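Local coordinates for protein thiosulfate sulfurtransferase RDL2, mitochondrial (Saccharomyces cerevisiae, PDB 6K6R) that catalyses the transfer of sulfane sulfur from thiosulfate to cyanide, releasing thiocyanate and sulfite, as a single-domain mitochondrial rhodanese, at residues K108-R111 with A112-E116. Sequence-based numbering, arbitrary orientation.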
ATOM      1  N   LYS A 108       7.320  -1.420   9.755  1.00 70.80           N
ATOM      2  CA  LYS A 108       7.484  -1.693  11.174  1.00 61.86           C
ATOM      3  C   LYS A 108       7.310  -0.386  11.929  1.00 75.83           C
ATOM      4  O   LYS A 108       7.763   0.668  11.472  1.00 71.38           O
ATOM      5  CB  LYS A 108       8.846  -2.330  11.485  1.00 65.00           C
ATOM      6  CG  LYS A 108       8.942  -3.785  11.047  1.00 55.28           C
ATOM      7  CD  LYS A 108       9.914  -4.593  11.887  1.00 60.51           C
ATOM      8  CE  LYS A 108      10.556  -5.686  11.047  1.00 52.33           C
ATOM      9  NZ  LYS A 108      10.623  -6.984  11.771  1.00 39.67           N
ATOM     10  N   GLY A 109       6.646  -0.458  13.077  1.00 73.19           N
ATOM     11  CA  GLY A 109       6.254   0.744  13.783  1.00 58.58           C
ATOM     12  C   GLY A 109       4.855   1.180  13.399  1.00 50.70           C
ATOM     13  O   GLY A 109       3.959   0.345  13.242  1.00 62.06           O
ATOM     14  N   VAL A 110       4.661   2.482  13.226  1.00 40.55           N
ATOM     15  CA  VAL A 110       3.348   3.047  12.952  1.00 26.83           C
ATOM     16  C   VAL A 110       3.264   3.602  11.530  1.00 31.09           C
ATOM     17  O   VAL A 110       2.397   4.424  11.239  1.00 28.39           O
ATOM     18  CB  VAL A 110       2.983   4.119  13.990  1.00 43.13           C
ATOM     19  CG1 VAL A 110       3.011   3.529  15.390  1.00 30.96           C
ATOM     20  CG2 VAL A 110       3.942   5.298  13.892  1.00 31.19           C
ATOM     21  N   ARG A 111       4.150   3.156  10.637  1.00 26.15           N
ATOM     22  CA  ARG A 111       4.194   3.723   9.292  1.00 28.36           C
ATOM     23  C   ARG A 111       2.917   3.417   8.516  1.00 27.13           C
ATOM     24  O   ARG A 111       2.280   4.325   7.971  1.00 26.80           O
ATOM     25  CB  ARG A 111       5.420   3.204   8.542  1.00 29.89           C
ATOM     26  CG  ARG A 111       6.701   3.956   8.859  1.00 33.76           C
ATOM     27  CD  ARG A 111       7.921   3.065   8.698  1.00 30.69           C
ATOM     28  NE  ARG A 111       8.653   3.360   7.471  1.00 30.95           N
ATOM     29  CZ  ARG A 111       9.515   2.527   6.896  1.00 33.15           C
ATOM     30  NH1 ARG A 111       9.757   1.341   7.436  1.00 23.60           N
ATOM     31  NH2 ARG A 111      10.138   2.882   5.780  1.00 37.53           N
ATOM     32  N   ALA A 112       2.529   2.140   8.453  1.00 26.57           N
ATOM     33  CA  ALA A 112       1.332   1.774   7.703  1.00 28.99           C
ATOM     34  C   ALA A 112       0.078   2.362   8.337  1.00 20.52           C
ATOM     35  O   ALA A 112      -0.842   2.789   7.630  1.00 14.97           O
ATOM     36  CB  ALA A 112       1.216   0.255   7.602  1.00 27.63           C
ATOM     37  N   LYS A 113       0.023   2.388   9.671  1.00 23.63           N
ATOM     38  CA  LYS A 113      -1.119   2.988  10.351  1.00 16.83           C
ATOM     39  C   LYS A 113      -1.235   4.471  10.023  1.00 18.40           C
ATOM     40  O   LYS A 113      -2.342   4.992   9.842  1.00 25.73           O
ATOM     41  CB  LYS A 113      -0.998   2.776  11.861  1.00 21.52           C
ATOM     42  CG  LYS A 113      -2.033   3.523  12.685  1.00 30.05           C
ATOM     43  CD  LYS A 113      -2.042   3.045  14.127  1.00 29.91           C
ATOM     44  CE  LYS A 113      -3.447   2.682  14.578  1.00 31.97           C
ATOM     45  NZ  LYS A 113      -4.271   3.891  14.856  1.00 26.30           N
ATOM     46  N   THR A 114      -0.099   5.166   9.929  1.00 20.16           N
ATOM     47  CA  THR A 114      -0.127   6.587   9.599  1.00 19.21           C
ATOM     48  C   THR A 114      -0.516   6.811   8.143  1.00 14.50           C
ATOM     49  O   THR A 114      -1.232   7.768   7.826  1.00 21.24           O
ATOM     50  CB  THR A 114       1.231   7.223   9.894  1.00 23.38           C
ATOM     51  OG1 THR A 114       1.716   6.758  11.160  1.00 22.45           O
ATOM     52  CG2 THR A 114       1.111   8.734   9.933  1.00 17.77           C
ATOM     53  N   ALA A 115      -0.055   5.940   7.243  1.00 13.03           N
ATOM     54  CA  ALA A 115      -0.370   6.106   5.827  1.00 15.92           C
ATOM     55  C   ALA A 115      -1.851   5.878   5.554  1.00 22.35           C
ATOM     56  O   ALA A 115      -2.458   6.599   4.753  1.00 22.17           O
ATOM     57  CB  ALA A 115       0.483   5.160   4.985  1.00 16.38           C
ATOM     58  N   GLU A 116      -2.448   4.877   6.206  1.00 17.63           N
ATOM     59  CA  GLU A 116      -3.878   4.635   6.037  1.00 19.55           C
ATOM     60  C   GLU A 116      -4.696   5.814   6.549  1.00 25.61           C
ATOM     61  O   GLU A 116      -5.663   6.238   5.902  1.00 22.49           O
ATOM     62  CB  GLU A 116      -4.284   3.349   6.757  1.00 23.23           C
ATOM     63  CG  GLU A 116      -5.681   2.850   6.412  1.00 17.60           C
ATOM     64  CD  GLU A 116      -6.765   3.498   7.257  1.00 22.93           C
ATOM     65  OE1 GLU A 116      -6.461   3.924   8.392  1.00 17.33           O
ATOM     66  OE2 GLU A 116      -7.918   3.582   6.785  1.00 25.44           O
TER
HETATM   67  O   HOH W   1       1.854   0.246  11.250  1.00 30.16           O
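The rhodanese active-site loop ends here by running straight into the first turn of helix 111-121, with V110 at the N-cap position and its carbonyl reaching T114 one turn on. Two groups of T114 meet that carbonyl oxygen. The amide T114 N donates to V110 O at 2.9 Å, and the hydroxyl T114 OG1 is modelled against the same oxygen, implausibly close, so this second bond and its length are both doubtful. What puts the hydroxyl there is chi1 of T114, -44°: OG1 stands beside the threonine's own backbone N and faces back toward the start of the helix, while CG2 stands anti to that N. On the V110 side, methyl CG2 lies 3.8 Å from T114 OG1, and the two branched side chains cross at an angle next to the shared carbonyl.

The next i to i+4 helix bond runs from A115 N to R111 O, 2.9 Å. Beside it, A115 CB packs 3.6 Å from R111 O, while the methyl of this buried alanine also meets V54 and F104, seating the helix on strand 101-104. K113 N in the first turn has no V110 partner of good geometry; instead a water accepts from it and donates to G109 O at 2.9 Å, bridging loop and helix.

Beyond CB the R111 side chain heads away from the helix. Its chain bends at chi3 (104°), and the side chain packs against V73 and N74. This arginine belongs to the loop that starts at C106, the predicted persulfide-forming cysteine, found here as S-mercaptocysteine; its NH2 ends in a salt bridge with E59 OE1.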